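Local coordinates for protein thiamine pyrophosphokinase (Candida albicans, PDB 2G9Z) that catalyses transfer of a pyrophosphate group from ATP to thiamine (vitamin B1), forming the coenzyme thiamine pyrophosphate, at residues I25-S30 against K297-N302; R147-Y152 against D181-L186. All blocks are in the same frame, centred on the assembly; numbering follows the deposited sequence.

Interaction 1 (I25-S30 against K297-N302). With VNP (3-[(4-amino-2-methylpyrimidin-5-yl)methyl]-5-(2-{[hydroxy(phosphonoamino)phosphoryl]oxy}ethyl)-4-methyl-1,3-thiazol-3-I um), chain N.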
loop_
_atom_site.group_PDB
_atom_site.type_symbol
_atom_site.label_atom_id
_atom_site.label_comp_id
_atom_site.label_asym_id
_atom_site.label_seq_id
_atom_site.Cartn_x
_atom_site.Cartn_y
_atom_site.Cartn_z
ATOM N N ILE A 25 -11.404 5.308 -23.187
ATOM C CA ILE A 25 -11.182 6.307 -24.222
ATOM C C ILE A 25 -9.879 7.063 -24.026
ATOM O O ILE A 25 -9.690 7.728 -23.010
ATOM C CB ILE A 25 -12.328 7.341 -24.230
ATOM C CG1 ILE A 25 -13.672 6.629 -24.389
ATOM C CG2 ILE A 25 -12.112 8.356 -25.352
ATOM C CD1 ILE A 25 -14.863 7.519 -24.099
ATOM N N GLU A 26 -8.978 6.963 -24.995
ATOM C CA GLU A 26 -7.722 7.686 -24.903
ATOM C C GLU A 26 -8.028 9.140 -25.241
ATOM O O GLU A 26 -8.442 9.458 -26.356
ATOM C CB GLU A 26 -6.692 7.094 -25.867
ATOM C CG GLU A 26 -6.053 5.817 -25.338
ATOM C CD GLU A 26 -5.194 5.110 -26.367
ATOM O OE1 GLU A 26 -4.635 5.798 -27.244
ATOM O OE2 GLU A 26 -5.064 3.868 -26.286
ATOM N N GLN A 27 -7.839 10.014 -24.258
ATOM C CA GLN A 27 -8.112 11.434 -24.422
ATOM C C GLN A 27 -6.847 12.213 -24.727
ATOM O O GLN A 27 -5.746 11.676 -24.646
ATOM C CB GLN A 27 -8.725 11.986 -23.133
ATOM C CG GLN A 27 -9.972 11.264 -22.698
ATOM C CD GLN A 27 -11.185 11.688 -23.496
ATOM O OE1 GLN A 27 -11.077 12.044 -24.668
ATOM N NE2 GLN A 27 -12.348 11.640 -22.867
ATOM N N PRO A 28 -6.993 13.484 -25.128
ATOM C CA PRO A 28 -5.799 14.279 -25.410
ATOM C C PRO A 28 -5.212 14.626 -24.046
ATOM O O PRO A 28 -5.883 14.463 -23.025
ATOM C CB PRO A 28 -6.357 15.499 -26.151
ATOM C CG PRO A 28 -7.744 15.602 -25.652
ATOM C CD PRO A 28 -8.200 14.172 -25.607
ATOM N N ASP A 29 -3.971 15.094 -24.022
ATOM C CA ASP A 29 -3.318 15.431 -22.765
ATOM C C ASP A 29 -3.989 16.544 -21.983
ATOM O O ASP A 29 -3.790 16.671 -20.776
ATOM C CB ASP A 29 -1.859 15.808 -23.009
ATOM C CG ASP A 29 -1.024 14.628 -23.426
ATOM O OD1 ASP A 29 -1.375 13.494 -23.035
ATOM O OD2 ASP A 29 -0.015 14.837 -24.130
ATOM N N SER A 30 -4.774 17.363 -22.667
ATOM C CA SER A 30 -5.452 18.448 -21.989
ATOM C C SER A 30 -6.902 18.525 -22.416
ATOM O O SER A 30 -7.225 18.368 -23.587
ATOM C CB SER A 30 -4.736 19.770 -22.262
ATOM O OG SER A 30 -3.462 19.783 -21.639
ATOM N N LYS A 297 -6.834 10.736 -18.729
ATOM C CA LYS A 297 -6.162 10.384 -19.978
ATOM C C LYS A 297 -6.798 9.130 -20.572
ATOM O O LYS A 297 -7.010 9.039 -21.780
ATOM C CB LYS A 297 -4.672 10.152 -19.721
ATOM C CG LYS A 297 -3.845 9.800 -20.961
ATOM C CD LYS A 297 -3.745 10.956 -21.937
ATOM C CE LYS A 297 -2.916 10.567 -23.161
ATOM N NZ LYS A 297 -2.868 11.673 -24.160
ATOM N N TYR A 298 -7.100 8.165 -19.714
ATOM C CA TYR A 298 -7.745 6.935 -20.146
ATOM C C TYR A 298 -9.101 6.931 -19.445
ATOM O O TYR A 298 -9.273 6.327 -18.385
ATOM C CB TYR A 298 -6.894 5.730 -19.740
ATOM C CG TYR A 298 -5.494 5.817 -20.301
ATOM C CD1 TYR A 298 -5.197 5.340 -21.579
ATOM C CD2 TYR A 298 -4.480 6.444 -19.583
ATOM C CE1 TYR A 298 -3.922 5.490 -22.123
ATOM C CE2 TYR A 298 -3.208 6.602 -20.119
ATOM C CZ TYR A 298 -2.934 6.127 -21.385
ATOM O OH TYR A 298 -1.675 6.308 -21.910
ATOM N N ASP A 299 -10.051 7.655 -20.034
ATOM C CA ASP A 299 -11.387 7.760 -19.474
ATOM C C ASP A 299 -12.126 6.450 -19.599
ATOM O O ASP A 299 -12.015 5.747 -20.605
ATOM C CB ASP A 299 -12.195 8.878 -20.154
ATOM C CG ASP A 299 -12.019 10.226 -19.469
ATOM O OD1 ASP A 299 -11.815 10.239 -18.229
ATOM O OD2 ASP A 299 -12.102 11.271 -20.160
ATOM N N MET A 300 -12.894 6.133 -18.569
ATOM C CA MET A 300 -13.652 4.894 -18.534
ATOM C C MET A 300 -15.145 5.154 -18.665
ATOM O O MET A 300 -15.655 6.188 -18.235
ATOM C CB MET A 300 -13.364 4.165 -17.214
ATOM C CG MET A 300 -11.916 3.692 -17.061
ATOM S SD MET A 300 -11.338 3.606 -15.327
ATOM C CE MET A 300 -10.980 5.324 -15.028
ATOM N N ARG A 301 -15.840 4.210 -19.283
ATOM C CA ARG A 301 -17.281 4.297 -19.436
ATOM C C ARG A 301 -17.796 2.901 -19.123
ATOM O O ARG A 301 -17.403 1.937 -19.770
ATOM C CB ARG A 301 -17.661 4.720 -20.865
ATOM C CG ARG A 301 -17.132 6.107 -21.256
ATOM C CD ARG A 301 -17.543 7.158 -20.229
ATOM N NE ARG A 301 -16.636 8.302 -20.210
ATOM C CZ ARG A 301 -16.536 9.202 -21.183
ATOM N NH1 ARG A 301 -17.298 9.102 -22.270
ATOM N NH2 ARG A 301 -15.661 10.194 -21.075
ATOM N N ASN A 302 -18.643 2.797 -18.102
ATOM C CA ASN A 302 -19.207 1.514 -17.691
ATOM C C ASN A 302 -18.111 0.462 -17.528
ATOM O O ASN A 302 -18.309 -0.715 -17.836
ATOM C CB ASN A 302 -20.233 1.055 -18.726
ATOM C CG ASN A 302 -21.385 2.036 -18.869
ATOM O OD1 ASN A 302 -22.110 2.303 -17.911
ATOM N ND2 ASN A 302 -21.552 2.583 -20.065
HETATM O O2G VNP N . 4.115 5.269 -16.808
HETATM P PG VNP N . 4.349 4.902 -15.261
HETATM O O3G VNP N . 3.392 5.630 -14.397
HETATM O O1G VNP N . 5.873 5.309 -14.939
HETATM N N3B VNP N . 4.218 3.292 -15.092
HETATM P PB VNP N . 4.733 2.443 -16.377
HETATM O O2B VNP N . 4.784 1.011 -16.003
HETATM O O1B VNP N . 5.981 3.069 -16.866
HETATM O O1 VNP N . 3.588 2.670 -17.487
HETATM C C7 VNP N . 2.219 2.278 -17.321
HETATM C C12 VNP N . 1.680 1.998 -18.724
HETATM C C11 VNP N . 0.183 1.694 -18.848
HETATM C C10 VNP N . -0.765 2.892 -18.754
HETATM C CM4 VNP N . -0.369 4.299 -19.209
HETATM S S1 VNP N . -0.572 0.585 -17.614
HETATM C C9 VNP N . -2.126 1.381 -17.728
HETATM N N5 VNP N . -1.958 2.610 -18.222
HETATM C C7A VNP N . -2.994 3.650 -18.114
HETATM C C5A VNP N . -4.421 3.096 -18.047
HETATM C C6A VNP N . -5.141 3.391 -16.897
HETATM N N1A VNP N . -6.408 3.039 -16.777
HETATM C C2A VNP N . -7.036 2.384 -17.763
HETATM C CM2 VNP N . -8.516 2.023 -17.608
HETATM N N3A VNP N . -6.381 2.070 -18.889
HETATM C C4A VNP N . -5.094 2.409 -19.053
HETATM N N4A VNP N . -4.480 2.082 -20.188
#
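I25 and E26 pair with D299 and Y298 in a two-stranded antiparallel sheet, which joins a strand near the N-terminus to one in the vitamin B1 binding region. I25–D299 is a hydrogen-bonded pair, with I25 N 2.7 Å from D299 O and a return bond from D299 N to I25 O. E26–Y298 is the following non-hydrogen-bonded pair. Beyond the strand end, Q27 N continues the pairing to K297 O at 2.8 Å, nearly straight at 176°.

Two side chains add polar links. Q27 bends at chi2, and its NE2 lies 2.7 Å from D299 OD2, on the anti lone pair; the donor keeps this oxygen close to its amide plane, while amide and carboxylate planes stand 88° apart. G295 N also donates to OD2, and S293 OG and L296 N donate to OD1, so each oxygen takes two bonds. K297 turns at chi2 (67°, which places CD), and its ammonium joins two acceptors: NZ is 2.9 Å from Q27 O, in the carbonyl plane, and 2.6 Å from D29 OD1 in a salt bridge that enters from above the carboxylate plane. The lysine thus ties down the loop just after the strand.

Aliphatic carbons meet flat groups on both faces of the sheet. On the I25/D299 face, I25 CD1 lies over one face of the R301 guanidinium, offset toward its rim, 3.4 Å from NH1, while R301 NE bonds to S293 O. On the other, E26 CG approaches Y298 CE1 to 3.9 Å. E26 OE2 and Y298 OH bond to Y152 and Q151 of the second subunit, so this face meets the dimer partner. It also belongs to the ligand pocket: Y298 lays a ring face against the VNP methylene bridge, with CD2 3.5 Å from C7A.

Interaction 2 (R147-Y152 against D181-L186). With VNP (3-[(4-amino-2-methylpyrimidin-5-yl)methyl]-5-(2-{[hydroxy(phosphonoamino)phosphoryl]oxy}ethyl)-4-methyl-1,3-thiazol-3-I um), chain H.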
loop_
_atom_site.group_PDB
_atom_site.type_symbol
_atom_site.label_atom_id
_atom_site.label_comp_id
_atom_site.label_asym_id
_atom_site.label_seq_id
_atom_site.Cartn_x
_atom_site.Cartn_y
_atom_site.Cartn_z
ATOM N N ARG A 147 -2.633 8.279 26.664
ATOM C CA ARG A 147 -2.090 6.937 26.535
ATOM C C ARG A 147 -3.207 5.901 26.521
ATOM O O ARG A 147 -4.117 5.938 27.350
ATOM C CB ARG A 147 -1.117 6.638 27.681
ATOM C CG ARG A 147 -0.418 5.289 27.551
ATOM C CD ARG A 147 0.891 5.254 28.337
ATOM N NE ARG A 147 1.656 4.038 28.062
ATOM C CZ ARG A 147 2.968 3.918 28.247
ATOM N NH1 ARG A 147 3.674 4.943 28.709
ATOM N NH2 ARG A 147 3.576 2.775 27.962
ATOM N N GLN A 148 -3.140 4.986 25.562
ATOM C CA GLN A 148 -4.138 3.929 25.430
ATOM C C GLN A 148 -3.403 2.624 25.162
ATOM O O GLN A 148 -2.826 2.437 24.088
ATOM C CB GLN A 148 -5.083 4.248 24.272
ATOM C CG GLN A 148 -5.872 5.532 24.447
ATOM C CD GLN A 148 -7.000 5.394 25.458
ATOM O OE1 GLN A 148 -6.791 5.499 26.673
ATOM N NE2 GLN A 148 -8.201 5.141 24.962
ATOM N N SER A 149 -3.427 1.723 26.137
ATOM C CA SER A 149 -2.729 0.452 26.015
ATOM C C SER A 149 -3.499 -0.658 25.305
ATOM O O SER A 149 -2.967 -1.748 25.125
ATOM C CB SER A 149 -2.314 -0.042 27.401
ATOM O OG SER A 149 -3.453 -0.409 28.161
ATOM N N SER A 150 -4.737 -0.399 24.899
ATOM C CA SER A 150 -5.518 -1.438 24.225
ATOM C C SER A 150 -4.755 -2.129 23.104
ATOM O O SER A 150 -4.091 -1.478 22.299
ATOM C CB SER A 150 -6.806 -0.875 23.640
ATOM O OG SER A 150 -7.412 -1.868 22.826
ATOM N N GLN A 151 -4.895 -3.450 23.049
ATOM C CA GLN A 151 -4.235 -4.287 22.052
ATOM C C GLN A 151 -5.124 -4.593 20.864
ATOM O O GLN A 151 -4.751 -5.370 19.986
ATOM C CB GLN A 151 -3.814 -5.613 22.689
ATOM C CG GLN A 151 -2.952 -5.443 23.912
ATOM C CD GLN A 151 -1.776 -4.566 23.619
ATOM O OE1 GLN A 151 -0.973 -4.250 24.497
ATOM N NE2 GLN A 151 -1.662 -4.159 22.364
ATOM N N TYR A 152 -6.298 -3.980 20.833
ATOM C CA TYR A 152 -7.240 -4.240 19.764
ATOM C C TYR A 152 -7.489 -3.079 18.811
ATOM O O TYR A 152 -8.162 -3.242 17.796
ATOM C CB TYR A 152 -8.534 -4.775 20.391
ATOM C CG TYR A 152 -8.300 -6.145 21.000
ATOM C CD1 TYR A 152 -8.600 -7.304 20.287
ATOM C CD2 TYR A 152 -7.658 -6.282 22.235
ATOM C CE1 TYR A 152 -8.261 -8.565 20.777
ATOM C CE2 TYR A 152 -7.312 -7.542 22.733
ATOM C CZ TYR A 152 -7.616 -8.677 21.995
ATOM O OH TYR A 152 -7.268 -9.923 22.465
ATOM N N ASP A 181 -10.470 5.861 30.728
ATOM C CA ASP A 181 -9.872 4.551 30.926
ATOM C C ASP A 181 -8.563 4.463 30.139
ATOM O O ASP A 181 -8.494 4.881 28.982
ATOM C CB ASP A 181 -10.844 3.455 30.490
ATOM C CG ASP A 181 -10.330 2.070 30.802
ATOM O OD1 ASP A 181 -9.371 1.624 30.138
ATOM O OD2 ASP A 181 -10.882 1.429 31.721
ATOM N N GLU A 182 -7.536 3.917 30.787
ATOM C CA GLU A 182 -6.194 3.778 30.220
ATOM C C GLU A 182 -6.014 2.736 29.121
ATOM O O GLU A 182 -5.024 2.772 28.390
ATOM C CB GLU A 182 -5.197 3.471 31.338
ATOM C CG GLU A 182 -5.006 4.596 32.330
ATOM C CD GLU A 182 -4.110 4.193 33.487
ATOM O OE1 GLU A 182 -3.033 3.613 33.227
ATOM O OE2 GLU A 182 -4.480 4.461 34.652
ATOM N N VAL A 183 -6.947 1.800 29.015
ATOM C CA VAL A 183 -6.849 0.765 27.999
ATOM C C VAL A 183 -7.530 1.208 26.711
ATOM O O VAL A 183 -6.887 1.339 25.668
ATOM C CB VAL A 183 -7.480 -0.559 28.493
ATOM C CG1 VAL A 183 -7.380 -1.633 27.408
ATOM C CG2 VAL A 183 -6.769 -1.025 29.755
ATOM N N ASP A 184 -8.830 1.454 26.783
ATOM C CA ASP A 184 -9.570 1.868 25.598
ATOM C C ASP A 184 -10.632 2.913 25.922
ATOM O O ASP A 184 -11.741 2.869 25.391
ATOM C CB ASP A 184 -10.203 0.639 24.937
ATOM C CG ASP A 184 -10.993 -0.209 25.918
ATOM O OD1 ASP A 184 -10.837 -0.011 27.141
ATOM O OD2 ASP A 184 -11.762 -1.083 25.469
ATOM N N GLY A 185 -10.275 3.854 26.791
ATOM C CA GLY A 185 -11.203 4.902 27.179
ATOM C C GLY A 185 -11.740 5.693 26.000
ATOM O O GLY A 185 -12.927 6.020 25.957
ATOM N N LEU A 186 -10.876 6.007 25.039
ATOM C CA LEU A 186 -11.308 6.757 23.862
ATOM C C LEU A 186 -12.379 5.985 23.103
ATOM O O LEU A 186 -13.409 6.545 22.714
ATOM C CB LEU A 186 -10.126 7.034 22.924
ATOM C CG LEU A 186 -9.012 7.956 23.426
ATOM C CD1 LEU A 186 -7.926 8.056 22.353
ATOM C CD2 LEU A 186 -9.580 9.337 23.752
HETATM O O2G VNP H . 2.273 -1.916 17.865
HETATM P PG VNP H . 2.495 -1.337 16.382
HETATM O O3G VNP H . 2.743 -2.435 15.419
HETATM O O1G VNP H . 3.749 -0.334 16.481
HETATM N N3B VNP H . 1.195 -0.450 15.980
HETATM P PB VNP H . 0.469 0.264 17.243
HETATM O O2B VNP H . -0.592 1.161 16.737
HETATM O O1B VNP H . 1.520 0.864 18.095
HETATM O O1 VNP H . -0.202 -0.954 18.057
HETATM C C7 VNP H . -1.201 -1.828 17.518
HETATM C C12 VNP H . -2.035 -2.310 18.708
HETATM C C11 VNP H . -3.121 -3.349 18.416
HETATM C C10 VNP H . -2.658 -4.800 18.272
HETATM C CM4 VNP H . -1.446 -5.361 19.019
HETATM S S1 VNP H . -4.095 -3.164 16.884
HETATM C C9 VNP H . -4.320 -4.890 16.717
HETATM N N5 VNP H . -3.388 -5.531 17.424
HETATM C C7A VNP H . -3.091 -6.960 17.226
HETATM C C5A VNP H . -4.288 -7.770 16.720
HETATM C C6A VNP H . -4.156 -8.343 15.462
HETATM N N1A VNP H . -5.084 -9.154 14.984
HETATM C C2A VNP H . -6.179 -9.443 15.697
HETATM C CM2 VNP H . -7.218 -10.412 15.129
HETATM N N3A VNP H . -6.356 -8.905 16.913
HETATM C C4A VNP H . -5.441 -8.078 17.439
HETATM N N4A VNP H . -5.658 -7.554 18.640
HETATM O O HOH W 1 -9.311 -3.015 24.091
#
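In V183, CG1 is anti to the backbone N (chi1 179°), and this methyl comes to 3.7 Å from S150 CA. In S150, OG is likewise anti to its own N (chi1 171°), where it accepts from Y152 N at 3.1 Å to form an ST turn. A water 2.6 Å from S150 OG also donates a weak bond to D184 OD2, bridging the two segments.

Consecutive backbone bonds hold the loops together. S149 N donates to E182 O at 3.0 Å, with an angle of 165° at the hydrogen, and S150 N donates to V183 O at 2.9 Å in a more bent bond. An Asx turn shapes the accepting loop, since D181 OD1 takes V183 N at 2.7 Å. Q148, bent at chi2, turns its side chain toward the start of the helix, where its CG lies 3.9 Å from L186 CD1; the aliphatic part of this buried glutamine packs obliquely against the leucine.

The anchored loop runs on to the ligand. The amino nitrogen N4A of VNP stands over a face of the Y152 ring, displaced toward the rim, at 3.4 Å from CD1.

The contact lies where the loop after edge strand 144-147 meets the first turn of helix 185-195. Q148 is backbone-bonded to G125 of strand 122-125, K158 of helix 155-170 donates to Q148 O and S150 O, and L186 packs on C162 and L165 of that same helix.

Within one chain, interaction 1 and interaction 2 are far apart, with centres about 48 Å from each other and nearest atoms about 34 Å, on opposite sides of the chain's centre. Along the sequence, interaction 2 is nested inside the loop that interaction 1 closes. They therefore serve two different VNP sites. The dimer brings the two kinds together: each site combines the 297-302 strand of one subunit with the 147-152 loop of the other, as VNP's hydrogen bonds to R316 and S312 on one chain and R216 and D155 on the other confirm. Interaction 1 thus supplies a vitamin-binding wall, and interaction 2 fixes a ligand-lining loop of the catalytic domain, which carries the magnesium ligands.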